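Local coordinates for protein cysteine desulfurase (Fervidobacterium islandicum, PDB 6A6E) that probably releases sulfur from L-cysteine by a pyridoxal-5'-phosphate-dependent reaction, as a SufS-type cysteine desulfurase of a thermophilic bacterium, at residues N112-S117 against E254-F259; N204-V209 against D226-V231; N349-H354 against S388-P393; H360-N365 against E415-I420. All blocks are in the same frame, centred on the assembly; numbering follows the deposited sequence. Where two conformers were deposited one is given.

Contact 1 (N112-S117 against E254-F259); sequences NSLAKS and EQLEPF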
# COMPACT_ATOMS: atom_id res chain seq x y z
N ASN A 112 -10.56 11.41 -8.11
CA ASN A 112 -11.28 11.86 -6.97
C ASN A 112 -10.81 13.25 -6.51
O ASN A 112 -11.69 14.10 -6.13
CB ASN A 112 -11.22 10.88 -5.77
CG ASN A 112 -11.97 9.64 -6.01
OD1 ASN A 112 -13.19 9.59 -5.79
ND2 ASN A 112 -11.24 8.56 -6.46
N SER A 113 -9.50 13.48 -6.43
CA SER A 113 -9.04 14.78 -5.99
C SER A 113 -9.41 15.87 -7.03
O SER A 113 -9.82 16.96 -6.65
CB SER A 113 -7.55 14.86 -5.68
OG SER A 113 -7.25 13.98 -4.56
N LEU A 114 -9.26 15.61 -8.32
CA LEU A 114 -9.66 16.66 -9.31
C LEU A 114 -11.15 17.05 -9.16
O LEU A 114 -11.49 18.23 -9.25
CB LEU A 114 -9.28 16.30 -10.71
CG LEU A 114 -7.75 16.24 -10.92
CD1 LEU A 114 -7.46 15.42 -12.14
CD2 LEU A 114 -6.99 17.54 -10.97
N ALA A 115 -12.02 16.09 -8.91
CA ALA A 115 -13.45 16.37 -8.78
C ALA A 115 -13.78 17.11 -7.47
O ALA A 115 -14.57 18.05 -7.44
CB ALA A 115 -14.25 15.08 -8.84
N LYS A 116 -13.12 16.73 -6.38
CA LYS A 116 -13.38 17.37 -5.11
C LYS A 116 -12.81 18.75 -5.03
O LYS A 116 -13.24 19.52 -4.21
CB LYS A 116 -12.80 16.55 -3.92
CG LYS A 116 -13.52 15.22 -3.61
CD LYS A 116 -13.12 14.67 -2.20
CE LYS A 116 -11.68 14.08 -2.11
NZ LYS A 116 -11.25 13.27 -0.85
N SER A 117 -11.76 19.01 -5.78
CA SER A 117 -11.16 20.29 -5.79
C SER A 117 -11.93 21.29 -6.69
O SER A 117 -11.50 22.42 -6.84
CB SER A 117 -9.73 20.21 -6.32
OG SER A 117 -8.92 19.24 -5.63
N GLU A 254 -0.55 22.07 -4.70
CA GLU A 254 -0.94 23.01 -3.65
C GLU A 254 -2.41 23.38 -3.66
O GLU A 254 -2.88 23.84 -2.63
CB GLU A 254 -0.12 24.30 -3.70
CG GLU A 254 1.27 24.16 -3.11
CD GLU A 254 2.24 25.25 -3.58
OE1 GLU A 254 1.93 26.05 -4.51
OE2 GLU A 254 3.36 25.30 -3.04
N GLN A 255 -3.10 23.19 -4.77
CA GLN A 255 -4.51 23.53 -4.87
C GLN A 255 -5.45 22.29 -4.78
O GLN A 255 -6.70 22.41 -4.87
CB GLN A 255 -4.73 24.30 -6.20
CG GLN A 255 -3.91 25.60 -6.31
CD GLN A 255 -4.17 26.55 -5.15
OE1 GLN A 255 -3.28 26.90 -4.40
NE2 GLN A 255 -5.42 26.92 -4.97
N LEU A 256 -4.88 21.10 -4.57
CA LEU A 256 -5.68 19.89 -4.70
C LEU A 256 -6.18 19.50 -3.35
O LEU A 256 -5.37 19.49 -2.41
CB LEU A 256 -4.84 18.72 -5.21
CG LEU A 256 -4.67 18.32 -6.64
CD1 LEU A 256 -3.99 16.92 -6.62
CD2 LEU A 256 -5.99 18.30 -7.40
N GLU A 257 -7.48 19.19 -3.23
CA GLU A 257 -8.01 18.50 -2.05
C GLU A 257 -7.32 17.08 -1.85
O GLU A 257 -7.17 16.33 -2.81
CB GLU A 257 -9.53 18.31 -2.17
CG GLU A 257 -10.23 17.52 -1.02
CD GLU A 257 -10.36 18.29 0.30
OE1 GLU A 257 -10.08 19.49 0.34
OE2 GLU A 257 -10.68 17.68 1.33
N PRO A 258 -6.93 16.75 -0.61
CA PRO A 258 -6.29 15.41 -0.40
C PRO A 258 -7.26 14.34 -0.83
O PRO A 258 -8.49 14.52 -0.67
CB PRO A 258 -6.05 15.36 1.08
CG PRO A 258 -5.83 16.83 1.48
CD PRO A 258 -6.77 17.62 0.57
N PHE A 259 -6.74 13.23 -1.33
CA PHE A 259 -7.58 12.07 -1.62
C PHE A 259 -8.04 11.35 -0.30
O PHE A 259 -9.21 11.23 -0.01
CB PHE A 259 -6.78 11.10 -2.56
CG PHE A 259 -7.51 9.91 -2.95
CD1 PHE A 259 -8.88 9.93 -3.07
CD2 PHE A 259 -6.84 8.70 -3.11
CE1 PHE A 259 -9.59 8.80 -3.42
CE2 PHE A 259 -7.55 7.57 -3.50
CZ PHE A 259 -8.90 7.63 -3.66

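Contact 2 (N204-V209 against D226-V231); sequences NATLIV and DVDFLV. With GOL (glycerol), chain K.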
# COMPACT_ATOMS: atom_id res chain seq x y z
N ASN A 204 -4.01 23.48 -22.76
CA ASN A 204 -4.75 23.87 -21.57
C ASN A 204 -5.23 22.74 -20.68
O ASN A 204 -5.87 23.03 -19.67
CB ASN A 204 -6.02 24.58 -21.95
CG ASN A 204 -5.76 25.96 -22.39
OD1 ASN A 204 -5.24 26.73 -21.63
ND2 ASN A 204 -6.06 26.26 -23.65
N ALA A 205 -4.97 21.49 -21.03
CA ALA A 205 -5.50 20.37 -20.24
C ALA A 205 -4.61 20.10 -19.04
O ALA A 205 -3.43 20.46 -19.05
CB ALA A 205 -5.70 19.13 -21.08
N THR A 206 -5.18 19.57 -17.98
CA THR A 206 -4.39 18.88 -16.94
C THR A 206 -3.98 17.58 -17.57
O THR A 206 -4.84 16.73 -17.90
CB THR A 206 -5.21 18.60 -15.67
OG1 THR A 206 -5.51 19.84 -15.06
CG2 THR A 206 -4.42 17.79 -14.62
N LEU A 207 -2.69 17.44 -17.78
CA LEU A 207 -2.13 16.24 -18.39
C LEU A 207 -1.51 15.22 -17.37
O LEU A 207 -0.49 15.49 -16.68
CB LEU A 207 -1.11 16.62 -19.46
CG LEU A 207 -0.36 15.49 -20.17
CD1 LEU A 207 -1.23 14.51 -20.93
CD2 LEU A 207 0.65 16.12 -21.11
N ILE A 208 -2.10 14.02 -17.37
CA ILE A 208 -1.66 12.88 -16.59
C ILE A 208 -1.07 11.81 -17.50
O ILE A 208 -1.67 11.41 -18.54
CB ILE A 208 -2.86 12.27 -15.82
CG1 ILE A 208 -3.54 13.33 -15.00
CG2 ILE A 208 -2.39 11.05 -14.98
CD1 ILE A 208 -4.94 12.98 -14.59
N VAL A 209 0.09 11.29 -17.10
CA VAL A 209 0.67 10.17 -17.78
C VAL A 209 0.74 8.97 -16.86
O VAL A 209 1.25 9.07 -15.75
CB VAL A 209 2.07 10.54 -18.33
CG1 VAL A 209 2.80 9.33 -18.82
CG2 VAL A 209 1.93 11.54 -19.49
N ASP A 226 6.95 18.19 -19.36
CA ASP A 226 5.97 19.19 -18.90
C ASP A 226 4.57 18.63 -18.54
O ASP A 226 3.53 19.33 -18.60
CB ASP A 226 5.83 20.32 -19.92
CG ASP A 226 5.18 21.58 -19.30
OD1 ASP A 226 5.39 21.84 -18.10
OD2 ASP A 226 4.43 22.29 -19.99
N VAL A 227 4.56 17.35 -18.16
CA VAL A 227 3.35 16.75 -17.65
C VAL A 227 2.95 17.39 -16.35
O VAL A 227 3.78 17.86 -15.59
CB VAL A 227 3.50 15.21 -17.40
CG1 VAL A 227 3.77 14.47 -18.68
CG2 VAL A 227 4.58 14.87 -16.41
N ASP A 228 1.66 17.40 -16.07
CA ASP A 228 1.15 17.84 -14.78
C ASP A 228 1.26 16.79 -13.67
O ASP A 228 1.54 17.14 -12.53
CB ASP A 228 -0.26 18.30 -14.99
CG ASP A 228 -0.30 19.54 -16.01
OD1 ASP A 228 0.53 20.44 -15.86
OD2 ASP A 228 -1.07 19.52 -16.97
N PHE A 229 0.98 15.55 -14.01
CA PHE A 229 1.05 14.44 -13.10
C PHE A 229 1.61 13.26 -13.86
O PHE A 229 1.32 13.10 -15.06
CB PHE A 229 -0.33 14.06 -12.51
CG PHE A 229 -0.98 15.15 -11.74
CD1 PHE A 229 -0.62 15.40 -10.43
CD2 PHE A 229 -1.88 16.00 -12.36
CE1 PHE A 229 -1.15 16.43 -9.74
CE2 PHE A 229 -2.46 17.03 -11.64
CZ PHE A 229 -2.09 17.26 -10.34
N LEU A 230 2.40 12.44 -13.14
CA LEU A 230 2.84 11.13 -13.61
C LEU A 230 2.74 10.08 -12.45
O LEU A 230 3.10 10.37 -11.31
CB LEU A 230 4.29 11.21 -14.08
CG LEU A 230 4.87 9.95 -14.75
CD1 LEU A 230 5.38 10.23 -16.13
CD2 LEU A 230 6.02 9.40 -13.93
N VAL A 231 2.35 8.86 -12.80
CA VAL A 231 2.27 7.77 -11.85
C VAL A 231 3.07 6.55 -12.32
O VAL A 231 3.10 6.26 -13.51
CB VAL A 231 0.82 7.40 -11.59
CG1 VAL A 231 0.07 8.55 -10.90
CG2 VAL A 231 0.08 6.97 -12.86
C1 GOL K . -0.42 23.13 -17.75
O1 GOL K . 0.53 22.91 -16.70
C2 GOL K . -1.86 23.33 -17.27
O2 GOL K . -2.72 23.24 -18.40
C3 GOL K . -2.31 22.28 -16.26
O3 GOL K . -3.19 22.81 -15.25

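Contact 3 (N349-H354 against S388-P393); sequences NVKGVH and SKIDFP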
# COMPACT_ATOMS: atom_id res chain seq x y z
N ASN A 349 -0.57 -13.72 -31.47
CA ASN A 349 -1.31 -14.98 -31.48
C ASN A 349 -0.66 -15.98 -32.47
O ASN A 349 -0.13 -15.60 -33.50
CB ASN A 349 -2.75 -14.71 -31.87
CG ASN A 349 -3.61 -14.36 -30.67
OD1 ASN A 349 -3.55 -15.06 -29.68
ND2 ASN A 349 -4.33 -13.25 -30.72
N VAL A 350 -0.67 -17.26 -32.11
CA VAL A 350 -0.20 -18.32 -32.97
C VAL A 350 -1.44 -18.78 -33.73
O VAL A 350 -2.45 -19.10 -33.10
CB VAL A 350 0.41 -19.45 -32.15
CG1 VAL A 350 0.76 -20.64 -33.05
CG2 VAL A 350 1.64 -18.94 -31.43
N LYS A 351 -1.39 -18.74 -35.06
CA LYS A 351 -2.52 -19.21 -35.92
C LYS A 351 -2.97 -20.58 -35.54
O LYS A 351 -2.16 -21.54 -35.51
CB LYS A 351 -2.15 -19.22 -37.40
CG LYS A 351 -2.27 -17.82 -37.99
CD LYS A 351 -1.44 -17.61 -39.27
CE LYS A 351 -0.87 -16.20 -39.36
NZ LYS A 351 -0.74 -15.75 -40.77
N GLY A 352 -4.24 -20.64 -35.20
CA GLY A 352 -4.90 -21.89 -34.95
C GLY A 352 -4.72 -22.38 -33.55
O GLY A 352 -5.21 -23.46 -33.25
N VAL A 353 -4.05 -21.61 -32.65
CA VAL A 353 -3.78 -22.10 -31.30
C VAL A 353 -4.27 -21.11 -30.26
O VAL A 353 -3.96 -19.91 -30.34
CB VAL A 353 -2.27 -22.36 -31.11
CG1 VAL A 353 -1.92 -23.00 -29.77
CG2 VAL A 353 -1.78 -23.24 -32.25
N HIS A 354 -5.02 -21.60 -29.28
CA HIS A 354 -5.57 -20.74 -28.22
C HIS A 354 -4.41 -20.06 -27.42
O HIS A 354 -3.40 -20.70 -27.13
CB HIS A 354 -6.36 -21.56 -27.17
CG HIS A 354 -7.57 -22.27 -27.70
ND1 HIS A 354 -7.91 -23.55 -27.28
CD2 HIS A 354 -8.52 -21.89 -28.59
CE1 HIS A 354 -9.01 -23.93 -27.90
NE2 HIS A 354 -9.41 -22.94 -28.69
N SER A 388 -7.63 -8.21 -37.12
CA SER A 388 -7.10 -9.53 -37.19
C SER A 388 -7.41 -10.19 -38.57
O SER A 388 -8.45 -9.93 -39.14
CB SER A 388 -7.68 -10.41 -36.11
OG SER A 388 -7.06 -11.70 -36.19
N LYS A 389 -6.50 -11.05 -39.03
CA LYS A 389 -6.64 -11.83 -40.24
C LYS A 389 -6.76 -13.31 -39.91
O LYS A 389 -6.58 -14.16 -40.77
CB LYS A 389 -5.40 -11.64 -41.12
CG LYS A 389 -5.21 -10.22 -41.65
CD LYS A 389 -5.24 -10.18 -43.16
CE LYS A 389 -4.99 -8.78 -43.69
NZ LYS A 389 -6.03 -7.84 -43.17
N ILE A 390 -7.03 -13.63 -38.65
CA ILE A 390 -7.19 -15.02 -38.22
C ILE A 390 -8.49 -15.08 -37.47
O ILE A 390 -9.22 -14.11 -37.43
CB ILE A 390 -6.02 -15.51 -37.32
CG1 ILE A 390 -5.85 -14.60 -36.07
CG2 ILE A 390 -4.75 -15.59 -38.13
CD1 ILE A 390 -4.97 -15.16 -34.97
N ASP A 391 -8.76 -16.23 -36.89
CA ASP A 391 -9.91 -16.36 -36.05
C ASP A 391 -9.48 -15.80 -34.68
O ASP A 391 -8.86 -16.51 -33.88
CB ASP A 391 -10.29 -17.84 -35.99
CG ASP A 391 -11.62 -18.09 -35.34
OD1 ASP A 391 -12.42 -17.13 -35.22
OD2 ASP A 391 -11.88 -19.25 -34.96
N PHE A 392 -9.78 -14.53 -34.42
CA PHE A 392 -9.23 -13.80 -33.29
C PHE A 392 -9.89 -14.25 -31.98
O PHE A 392 -11.09 -14.09 -31.80
CB PHE A 392 -9.37 -12.28 -33.49
CG PHE A 392 -8.70 -11.43 -32.40
CD1 PHE A 392 -7.33 -11.29 -32.36
CD2 PHE A 392 -9.47 -10.76 -31.44
CE1 PHE A 392 -6.72 -10.52 -31.37
CE2 PHE A 392 -8.87 -9.98 -30.45
CZ PHE A 392 -7.49 -9.87 -30.42
N PRO A 393 -9.08 -14.75 -31.05
CA PRO A 393 -9.58 -15.32 -29.82
C PRO A 393 -9.95 -14.32 -28.76
O PRO A 393 -10.21 -14.72 -27.66
CB PRO A 393 -8.42 -16.19 -29.36
CG PRO A 393 -7.22 -15.54 -29.92
CD PRO A 393 -7.63 -14.98 -31.23
O HOH W 1 -6.11 -18.42 -34.80

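Contact 4 (H360-N365 against E415-I420); sequences HILDEN and EGLKYI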
# COMPACT_ATOMS: atom_id res chain seq x y z
N HIS A 360 0.79 -22.15 -21.82
CA HIS A 360 0.91 -23.33 -21.02
C HIS A 360 2.11 -24.16 -21.51
O HIS A 360 2.96 -24.53 -20.75
CB HIS A 360 -0.37 -24.18 -21.06
CG HIS A 360 -0.16 -25.50 -20.39
ND1 HIS A 360 -0.10 -25.63 -19.03
CD2 HIS A 360 0.20 -26.71 -20.91
CE1 HIS A 360 0.24 -26.88 -18.73
NE2 HIS A 360 0.43 -27.56 -19.85
N ILE A 361 2.20 -24.39 -22.82
CA ILE A 361 3.26 -25.25 -23.39
C ILE A 361 4.62 -24.55 -23.23
O ILE A 361 5.58 -25.17 -22.77
CB ILE A 361 2.99 -25.64 -24.87
CG1 ILE A 361 1.77 -26.55 -24.97
CG2 ILE A 361 4.21 -26.31 -25.47
CD1 ILE A 361 1.08 -26.56 -26.33
N LEU A 362 4.66 -23.25 -23.48
CA LEU A 362 5.92 -22.47 -23.25
C LEU A 362 6.47 -22.65 -21.86
O LEU A 362 7.69 -22.96 -21.68
CB LEU A 362 5.75 -20.97 -23.56
CG LEU A 362 5.64 -20.68 -25.04
CD1 LEU A 362 5.49 -19.19 -25.28
CD2 LEU A 362 6.89 -21.16 -25.71
N ASP A 363 5.57 -22.58 -20.88
CA ASP A 363 5.96 -22.76 -19.49
C ASP A 363 6.34 -24.23 -19.09
O ASP A 363 7.39 -24.49 -18.49
CB ASP A 363 4.83 -22.25 -18.55
CG ASP A 363 5.05 -22.63 -17.08
OD1 ASP A 363 6.03 -22.21 -16.41
OD2 ASP A 363 4.24 -23.39 -16.56
N GLU A 364 5.49 -25.19 -19.43
CA GLU A 364 5.74 -26.55 -18.94
C GLU A 364 6.92 -27.19 -19.71
O GLU A 364 7.82 -27.78 -19.10
CB GLU A 364 4.48 -27.38 -19.04
CG GLU A 364 4.35 -28.34 -17.88
CD GLU A 364 3.44 -29.48 -18.21
OE1 GLU A 364 3.98 -30.52 -18.64
OE2 GLU A 364 2.19 -29.33 -18.07
N ASN A 365 6.96 -26.98 -21.01
CA ASN A 365 7.92 -27.68 -21.88
C ASN A 365 9.14 -26.87 -22.24
O ASN A 365 10.09 -27.46 -22.72
CB ASN A 365 7.23 -28.18 -23.15
CG ASN A 365 6.05 -29.09 -22.82
OD1 ASN A 365 4.90 -28.67 -22.76
ND2 ASN A 365 6.35 -30.32 -22.48
N GLU A 415 12.10 -20.96 -30.42
CA GLU A 415 12.16 -22.42 -30.50
C GLU A 415 10.85 -23.01 -29.94
O GLU A 415 10.26 -23.93 -30.51
CB GLU A 415 13.37 -22.96 -29.70
CG GLU A 415 13.39 -24.47 -29.51
CD GLU A 415 14.50 -24.97 -28.57
OE1 GLU A 415 15.48 -24.23 -28.32
OE2 GLU A 415 14.41 -26.13 -28.09
N GLY A 416 10.40 -22.48 -28.80
CA GLY A 416 9.14 -22.89 -28.22
C GLY A 416 7.95 -22.71 -29.12
O GLY A 416 7.09 -23.63 -29.22
N LEU A 417 7.85 -21.56 -29.77
CA LEU A 417 6.72 -21.29 -30.59
C LEU A 417 6.69 -22.23 -31.82
O LEU A 417 5.61 -22.63 -32.29
CB LEU A 417 6.74 -19.82 -31.09
CG LEU A 417 6.44 -18.76 -29.99
CD1 LEU A 417 6.51 -17.33 -30.51
CD2 LEU A 417 5.10 -18.99 -29.32
N LYS A 418 7.87 -22.49 -32.39
CA LYS A 418 7.97 -23.40 -33.56
C LYS A 418 7.44 -24.77 -33.22
O LYS A 418 6.69 -25.33 -34.01
CB LYS A 418 9.41 -23.48 -34.01
CG LYS A 418 9.73 -22.28 -34.84
CD LYS A 418 11.22 -22.17 -35.13
CE LYS A 418 11.43 -21.19 -36.27
NZ LYS A 418 12.83 -20.74 -36.26
N TYR A 419 7.87 -25.27 -32.05
CA TYR A 419 7.40 -26.51 -31.47
C TYR A 419 5.92 -26.55 -31.32
O TYR A 419 5.29 -27.61 -31.56
CB TYR A 419 8.02 -26.72 -30.09
CG TYR A 419 7.54 -27.98 -29.41
CD1 TYR A 419 6.31 -28.03 -28.77
CD2 TYR A 419 8.32 -29.15 -29.45
CE1 TYR A 419 5.86 -29.19 -28.19
CE2 TYR A 419 7.88 -30.31 -28.85
CZ TYR A 419 6.66 -30.32 -28.24
OH TYR A 419 6.21 -31.47 -27.66
N ILE A 420 5.34 -25.45 -30.84
CA ILE A 420 3.89 -25.39 -30.63
C ILE A 420 3.18 -25.46 -32.00
O ILE A 420 2.11 -26.08 -32.12
CB ILE A 420 3.43 -24.12 -29.82
CG1 ILE A 420 3.87 -24.25 -28.36
CG2 ILE A 420 1.91 -23.96 -29.87
CD1 ILE A 420 4.03 -22.95 -27.62

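Contact 1 (N112-S117 against E254-F259)
The CA atoms of S113 and F259 lie 5.3 Å apart and those of S117 and E257 5.2 Å, which sets helical residues 112-116 beside the irregular segment 254-259, the two running in opposite order. S117 works in two directions. Its OG accepts the backbone N-H of E257 at 2.8 Å (N-H...O 155°) and donates to S113 O, a carbonyl that S117 N also reaches, from the opposite face of its plane. S113 OG lies 2.9 Å from E257 O, but its proton has F109 O as a second possible acceptor. K116 passes obliquely over E257, its CE near E257 CG, and bends at chi3 (-73°), which sets CE beside P258 O; NZ then bonds P258 O and F259 O, each at 3.0 Å, and also Y261 OH. The E257 carboxylate keeps 5.0 Å between OE2 and K116 NZ; it binds Y261 instead and forms a salt bridge to R142 of the second subunit. At the other end the N112 amide lies nearly parallel to the F259 ring (planes 17° apart), with ND2 3.5 Å from CE1, while N108 O and Y147 OH hold the amide. L114 and L256 meet through their CD2 methyls. F259 also meets F259 of the second subunit, so this loop-on-helix packing belongs to the dimer interface of a fold-type I PLP enzyme, on a helix whose first residues, T103 and T104, line the cofactor pocket.

Contact 2 (N204-V209 against D226-V231)
A205 O lies 3.3 Å from D228 OD2; two acceptors do not bond each other, and R199 donates to both. A glycerol, probably from the crystallisation liquor, bridges A205 O and the other carboxylate oxygen, D228 OD1. T206 follows, its CG2 anti to the backbone N and set against the edge of the F229 ring, 3.6 Å from CE2. L207 N-H then points almost straight (176°) at D228 OD2, 2.8 Å away, using the anti lone pair of that oxygen; L207 O accepts F229 N at 3.0 Å and, weakly, D228 N. I208 pairs with F229 in parallel register, and its CG1 lies 4.1 Å from F229 CD2. V209 completes the ladder, its N bonded to F229 O at 3.0 Å and its O to V231 N at 3.2 Å. On the sheet face of V209 and L230, V209 CG2 meets V227 CG1 at 3.6 Å, the side chains crossing at about a right angle. The strand directions are 15° apart, close to parallel, and both strands belong to a beta-alpha-beta unit. Strand 206-210 lies between strands 179-183 and 229-233; L110 of helix 103-116 packs on I208 and F229, whereas I195 of helix 195-201 packs on V209 and V227.

Contact 3 (N349-H354 against S388-P393)
N349 and I390 meet where the last residues of strand 345-350 enter a type II beta turn, V350 to V353, opposite a loop that opens with an ST turn at S388. In that ST turn S388 OG accepts I390 N at 3.1 Å (165°), which fixes the backbone just where I390 leans across. The N349 side chain can be followed outward. Its CB touches I390 CD1 at 3.8 Å, a methyl carried on a CG1 that sits between the backbone N and the carbonyl carbon (chi1 57°). The next atom, CG, faces P393 CG at 3.9 Å, the amide and the proline ring meeting tip to tip. On one branch OD1 lies 3.7 Å from P393 CG. On the other, ND2 approaches F392 CE1, also at 3.7 Å, with the amide and phenyl planes 80° apart; its N-H groups are taken by Y335 OH and S395 O, which fix the rotation of the amide. An alanine in place of N349 would probably leave Y335 OH and S395 O without their amide donor and open a gap beside F392 and P393, although the CB contact to I390 would remain. F392 in turn rests on L384 and A385 of helix 378-387, and P393 on P355 of helix 355-366. K351 crosses I390 at an angle, its CG only 3.3 Å from I390 CG2, tighter than usual carbon packing. No direct hydrogen bond joins the segments; instead one water accepts from G352 N at 2.9 Å and donates weakly to D391 O, 3.5 Å away.

Contact 4 (H360-N365 against E415-I420)
I361 and L362 press against G416, L417, Y419 and I420 where two helices cross, their axes 9.8 Å apart and inclined at 117° over these short segments. Aliphatic packing carries most of the contact. I361 CG2 sits 3.6 Å from I420 CG1, the two isoleucines lying side by side and pointing opposite ways. L362 meets I420 at about a right angle, its CG 3.8 Å from I420 CD1, so one isoleucine touches both neighbours through successive atoms of one branch. The two methyls of L362 then part: CD1 reaches L417 CD2 at 4.1 Å, while CD2 lies 3.8 Å from G416 CA. G416 is half of the nearest CA pair, L362 CA to G416 CA at 5.9 Å; a CB on it would stand about 2.5 Å from L362 CD2, a clash with the leucine as placed. An alanine in place of L362 would probably open a gap between the helices, G416 CA and L417 CD2 losing their contact across the interface and I420 CD1 left with I361 alone on this side. The aromatic share is slighter: I361 CG2 comes within 4.3 Å of Y419 CD1, and the Y419 ring packs edge-to-face with F366. No hydrogen bond crosses between the segments; each helix keeps its own backbone bonds, such as I361 O from N365 N, and D363 OD1 bonds T70 of the second subunit. Beyond the crossing, L362 rests on V368 and T370 of strand 368-373, and L417 on F348 and V350 of strand 345-350, which places both helices, 355-366 and 407-423, against the smaller mixed sheet.

In the fold
The four contacts fall into two touching pairs, far apart in space. Contact 2 is nested within the loop closed by contact 1; their centres are 15 Å apart, and L256 packs on F229 and L114 on I208, tying helix 103-116 and the loop after helix 250-253 to the seven-stranded sheet. Contacts 3 and 4 come later, their segments alternating along the chain and their centres 16 Å apart; V353 meets I420 and V350 meets L417, linking strand 345-350, helix 355-366 and helix 407-423 around the six-stranded sheet. Centres of contacts 1 and 4 are about 49 Å apart, consistent with the large and small domains of a fold-type I enzyme.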